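Side-chain contacts in possible atls1-like light-inducible protein (PDB 2XCZ), which is of unknown function but belongs to the macrophage migration inhibitory factor family, whose small alpha/beta subunits assemble as trimers: residues E75-E78 with L79-H83; G32-E35 with K36-M39; G89-A92 with D93-Y96. All coordinates share one frame; numbering follows the deposited sequence.

Contact 1: E75-E78 with L79-H83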
# COMPACT_ATOMS: atom_id res chain seq x y z
N GLU A 75 -19.25 -9.79 -1.88
CA GLU A 75 -18.88 -11.17 -2.13
C GLU A 75 -17.39 -11.40 -1.98
O GLU A 75 -16.97 -12.43 -1.46
CB GLU A 75 -19.35 -11.61 -3.52
CG GLU A 75 -20.87 -11.65 -3.66
CD GLU A 75 -21.34 -11.75 -5.10
OE1 GLU A 75 -20.50 -11.96 -6.00
OE2 GLU A 75 -22.56 -11.61 -5.33
N VAL A 76 -16.58 -10.45 -2.45
CA VAL A 76 -15.13 -10.56 -2.30
C VAL A 76 -14.76 -10.48 -0.81
O VAL A 76 -13.95 -11.25 -0.31
CB VAL A 76 -14.35 -9.49 -3.13
CG1 VAL A 76 -12.86 -9.53 -2.80
CG2 VAL A 76 -14.56 -9.72 -4.64
N SER A 77 -15.41 -9.57 -0.09
CA SER A 77 -15.14 -9.45 1.33
C SER A 77 -15.49 -10.75 2.07
O SER A 77 -14.74 -11.20 2.93
CB SER A 77 -15.89 -8.26 1.93
OG SER A 77 -15.63 -8.16 3.31
N GLU A 78 -16.61 -11.36 1.71
CA GLU A 78 -16.99 -12.62 2.34
C GLU A 78 -15.92 -13.69 2.08
O GLU A 78 -15.46 -14.36 3.01
CB GLU A 78 -18.38 -13.07 1.88
CG GLU A 78 -18.89 -14.34 2.55
CD GLU A 78 -20.18 -14.86 1.93
OE1 GLU A 78 -20.52 -14.45 0.79
OE2 GLU A 78 -20.86 -15.68 2.58
N LEU A 79 -15.49 -13.81 0.82
CA LEU A 79 -14.43 -14.75 0.44
C LEU A 79 -13.14 -14.49 1.21
O LEU A 79 -12.57 -15.41 1.83
CB LEU A 79 -14.16 -14.68 -1.07
CG LEU A 79 -12.85 -15.32 -1.57
CD1 LEU A 79 -12.83 -16.85 -1.41
CD2 LEU A 79 -12.59 -14.90 -3.03
N VAL A 80 -12.68 -13.25 1.16
CA VAL A 80 -11.38 -12.87 1.69
C VAL A 80 -11.35 -12.98 3.22
O VAL A 80 -10.41 -13.55 3.79
CB VAL A 80 -10.98 -11.45 1.21
CG1 VAL A 80 -9.75 -10.93 1.96
CG2 VAL A 80 -10.71 -11.49 -0.29
N CYS A 81 -12.37 -12.44 3.88
CA CYS A 81 -12.43 -12.50 5.35
C CYS A 81 -12.52 -13.96 5.80
O CYS A 81 -11.86 -14.35 6.77
CB CYS A 81 -13.60 -11.70 5.90
SG CYS A 81 -13.39 -9.93 5.71
N GLY A 82 -13.31 -14.75 5.08
CA GLY A 82 -13.44 -16.18 5.40
C GLY A 82 -12.13 -16.94 5.25
O GLY A 82 -11.75 -17.74 6.13
N HIS A 83 -11.44 -16.69 4.14
CA HIS A 83 -10.16 -17.34 3.85
C HIS A 83 -9.12 -16.97 4.91
O HIS A 83 -8.39 -17.83 5.42
CB HIS A 83 -9.67 -16.95 2.45
CG HIS A 83 -8.56 -17.81 1.94
ND1 HIS A 83 -8.77 -19.07 1.44
CD2 HIS A 83 -7.22 -17.58 1.86
CE1 HIS A 83 -7.61 -19.60 1.08
NE2 HIS A 83 -6.65 -18.71 1.32
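Val76 and Val80, one helical turn apart, lie side by side and point the same way, with Val76 CG1 3.8 Å from Val80 CG2. Both belong to the buried flank of helix 72-88. Beneath them the backbone bond from Val80 N to Val76 O is short, 2.8 Å, with an N-H...O angle of 166°. With CG1 anti to the backbone N (chi1 169°), Val80 CG2 falls beside that N and comes 3.2 Å from Val76 O. The next pair is polar: Cys81 SG comes within 3.7 Å of Ser77 OG and 3.3 Å of Ser77 O, while Ser77 OG is hydrogen-bonded to Ser112 O of the second subunit. The solvent side is looser. Glu78 sends an extended chain outward, and its contact with the following turn is mainly the backbone bond from Gly82 N to Glu78 O, 3.0 Å long and more bent at 151°. Glu75 likewise leads away, its OE2 hydrogen-bonded to Ser71 OG, just before the helix. In this beta-alpha-beta unit, Val76 packs on Leu30 and Leu31 at the end of helix 16-31 and on Phe99, whereas Ser77 and Val80 rest on Ile97 of strand 95-101.

Contact 2: G32-E35 with K36-M39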
# COMPACT_ATOMS: atom_id res chain seq x y z
N GLY A 32 -14.31 -13.51 -12.30
CA GLY A 32 -14.42 -13.85 -13.72
C GLY A 32 -13.18 -13.45 -14.51
O GLY A 32 -13.27 -13.09 -15.69
N LYS A 33 -12.02 -13.50 -13.86
CA LYS A 33 -10.74 -13.19 -14.50
C LYS A 33 -9.90 -14.45 -14.66
O LYS A 33 -9.92 -15.33 -13.79
CB LYS A 33 -9.97 -12.17 -13.65
CG LYS A 33 -10.66 -10.84 -13.50
CD LYS A 33 -10.07 -9.79 -14.41
CE LYS A 33 -10.73 -8.44 -14.17
NZ LYS A 33 -9.99 -7.34 -14.87
N PRO A 34 -9.14 -14.54 -15.77
CA PRO A 34 -8.16 -15.61 -15.89
C PRO A 34 -7.18 -15.53 -14.73
O PRO A 34 -6.68 -14.42 -14.41
CB PRO A 34 -7.43 -15.30 -17.21
CG PRO A 34 -8.30 -14.36 -17.95
CD PRO A 34 -9.08 -13.60 -16.91
N GLU A 35 -6.89 -16.66 -14.09
CA GLU A 35 -5.96 -16.66 -12.97
C GLU A 35 -4.56 -16.17 -13.34
O GLU A 35 -3.84 -15.66 -12.47
CB GLU A 35 -5.87 -18.00 -12.26
CG GLU A 35 -5.27 -17.85 -10.87
CD GLU A 35 -5.04 -19.15 -10.15
OE1 GLU A 35 -4.31 -19.14 -9.15
OE2 GLU A 35 -5.59 -20.19 -10.59
N LYS A 36 -4.20 -16.30 -14.62
CA LYS A 36 -2.95 -15.71 -15.14
C LYS A 36 -2.74 -14.29 -14.60
O LYS A 36 -1.61 -13.91 -14.26
CB LYS A 36 -2.96 -15.68 -16.67
CG LYS A 36 -1.68 -15.13 -17.27
CD LYS A 36 -1.87 -14.86 -18.75
CE LYS A 36 -0.64 -14.21 -19.38
NZ LYS A 36 0.54 -15.11 -19.34
N TYR A 37 -3.82 -13.52 -14.53
CA TYR A 37 -3.73 -12.09 -14.21
C TYR A 37 -3.89 -11.74 -12.74
O TYR A 37 -3.86 -10.57 -12.37
CB TYR A 37 -4.71 -11.28 -15.06
CG TYR A 37 -4.35 -11.32 -16.53
CD1 TYR A 37 -3.22 -10.65 -17.01
CD2 TYR A 37 -5.11 -12.05 -17.43
CE1 TYR A 37 -2.86 -10.70 -18.37
CE2 TYR A 37 -4.77 -12.10 -18.79
CZ TYR A 37 -3.64 -11.43 -19.25
OH TYR A 37 -3.31 -11.49 -20.59
N VAL A 38 -4.02 -12.76 -11.89
CA VAL A 38 -4.18 -12.50 -10.46
C VAL A 38 -2.82 -12.44 -9.76
O VAL A 38 -2.02 -13.37 -9.85
CB VAL A 38 -5.06 -13.58 -9.76
CG1 VAL A 38 -5.13 -13.35 -8.24
CG2 VAL A 38 -6.45 -13.61 -10.35
N MET A 39 -2.61 -11.35 -9.02
CA MET A 39 -1.40 -11.18 -8.21
C MET A 39 -1.78 -11.12 -6.74
O MET A 39 -2.74 -10.44 -6.37
CB MET A 39 -0.67 -9.89 -8.60
CG MET A 39 0.66 -9.67 -7.87
SD MET A 39 1.60 -8.27 -8.49
CE MET A 39 2.22 -8.94 -10.03
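Pro34 and Tyr37 meet across a short 3-10 turn that leads from helix 16-31 to strand 39-43; the helix itself ends in a Schellman motif at Gly32, which has positive phi. The two side chains cross at a slant, and the proline comes to the edge of the tyrosine ring rather than over it: Pro34 CG lies near the aromatic plane, 4.0 Å from Tyr37 CD2. Lys36 takes a face instead, its CD 3.9 Å above the plane of the Tyr37 ring and displaced toward the rim. With CG beside its own backbone N (chi1 -66°), Tyr37 swings back along the turn to reach Pro34. The same ring meets Trp109 edge-to-face. Glu35 and Val38 both touch helix 16-31: Glu35 OE1 is hydrogen-bonded to Ser24 OG, and Val38 packs on Ser24 and Ala28. Beyond the turn Met39 enters the sheet, which continues antiparallel into the third subunit, and Tyr37 O accepts a bond from Tyr96 OH of that subunit. Two backbone bonds close the turn: Tyr37 N to Pro34 O, and Val38 N to Glu35 O at 3.0 Å, the latter donor standing 60° out of the carbonyl plane.

Contact 3: G89-A92 with D93-Y96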
# COMPACT_ATOMS: atom_id res chain seq x y z
N GLY A 89 -6.26 -17.37 11.34
CA GLY A 89 -6.90 -17.28 12.64
C GLY A 89 -7.19 -15.85 13.06
O GLY A 89 -7.23 -15.54 14.26
N ILE A 90 -7.39 -14.97 12.08
CA ILE A 90 -7.76 -13.58 12.36
C ILE A 90 -9.27 -13.48 12.20
O ILE A 90 -9.80 -13.80 11.13
CB ILE A 90 -7.05 -12.58 11.41
CG1 ILE A 90 -5.53 -12.73 11.52
CG2 ILE A 90 -7.49 -11.14 11.71
CD1 ILE A 90 -4.73 -11.91 10.50
N PRO A 91 -9.97 -13.04 13.26
CA PRO A 91 -11.42 -12.92 13.24
C PRO A 91 -11.85 -11.96 12.14
O PRO A 91 -11.17 -10.95 11.93
CB PRO A 91 -11.73 -12.28 14.61
CG PRO A 91 -10.54 -12.50 15.44
CD PRO A 91 -9.38 -12.53 14.51
N ALA A 92 -12.94 -12.27 11.45
CA ALA A 92 -13.42 -11.42 10.35
C ALA A 92 -13.71 -9.99 10.82
O ALA A 92 -13.57 -9.04 10.04
CB ALA A 92 -14.63 -12.04 9.67
N ASP A 93 -14.11 -9.83 12.08
CA ASP A 93 -14.40 -8.48 12.60
C ASP A 93 -13.15 -7.67 12.94
O ASP A 93 -13.24 -6.54 13.45
CB ASP A 93 -15.39 -8.49 13.77
CG ASP A 93 -14.83 -9.16 15.03
OD1 ASP A 93 -13.64 -9.54 15.08
OD2 ASP A 93 -15.62 -9.29 15.99
N ARG A 94 -11.97 -8.25 12.66
CA ARG A 94 -10.73 -7.49 12.76
C ARG A 94 -10.01 -7.39 11.41
O ARG A 94 -8.79 -7.16 11.35
CB ARG A 94 -9.83 -8.07 13.86
CG ARG A 94 -10.42 -7.76 15.26
CD ARG A 94 -9.52 -8.23 16.40
NE ARG A 94 -8.25 -7.52 16.50
CZ ARG A 94 -8.08 -6.30 17.02
NH1 ARG A 94 -6.86 -5.79 17.08
NH2 ARG A 94 -9.12 -5.60 17.48
N ILE A 95 -10.78 -7.55 10.34
CA ILE A 95 -10.24 -7.46 8.97
C ILE A 95 -10.85 -6.27 8.23
O ILE A 95 -12.07 -6.11 8.20
CB ILE A 95 -10.49 -8.76 8.16
CG1 ILE A 95 -9.87 -9.96 8.90
CG2 ILE A 95 -9.97 -8.60 6.72
CD1 ILE A 95 -10.17 -11.30 8.27
N TYR A 96 -9.98 -5.42 7.66
CA TYR A 96 -10.41 -4.35 6.76
C TYR A 96 -9.91 -4.64 5.36
O TYR A 96 -8.80 -5.16 5.18
CB TYR A 96 -9.81 -3.02 7.20
CG TYR A 96 -10.62 -2.20 8.18
CD1 TYR A 96 -11.92 -2.57 8.54
CD2 TYR A 96 -10.12 -1.01 8.69
CE1 TYR A 96 -12.68 -1.79 9.41
CE2 TYR A 96 -10.86 -0.24 9.58
CZ TYR A 96 -12.14 -0.62 9.92
OH TYR A 96 -12.90 0.15 10.78
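Ala92 and Ile95 are joined through the backbone of a tight 3-10-like turn, the link between helix 72-88 and strand 95-101 in a beta-alpha-beta unit of the MIF fold. Ile95 N donates to Ala92 O over 3.2 Å, and the N-H...O angle of 150° shows a bent bond; its donor lies well above the carbonyl plane. Ala92 is held at its other end too, since its N is bonded to Glu85 OE1 of the helix. Ile95 turns its side chain back under the turn. CG1 sits beside the backbone N, anti to the carbonyl carbon (chi1 -58°), which places it 3.4 Å from Pro91 O and 3.9 Å from Ile90 CG2. The two isoleucines cross at a slant, and both also touch Ile84 and Cys58, so they bridge helix and sheet. Arg94 N closes the turn on Pro91 O at 2.9 Å, while its guanidinium leaves the contact for the carbonyl oxygens of Phe50, Asn53, Glu55 and Pro56. Asp93 is exposed. Its backbone O accepts a bond from Trp109 NE1 of the second subunit. Its side chain folds back over the turn: with CG between the backbone N and the carbonyl carbon (chi1 66°), Asp93 OD1 rests 3.4 Å from Pro91 CB.

Along the chain contact 2 comes first, then contact 1, then contact 3. Contacts 1 and 3 are neighbours, with centres about 10 Å apart: the helix 72-88 of contact 1 runs on into the turn of contact 3, and Cys81 CB packs 3.9 Å from Ala92 CB. Contact 2 follows the other helix, 16-31, and lies about 17 Å from contact 1 and 25 Å from contact 3, centre to centre. Contacts 2 and 3 lead into strands 39-43 and 95-101, the two outermost of the four-stranded sheet, on opposite sides of the chain's centre. Each of these strands pairs with another subunit, so both turns lie at joints of the trimer.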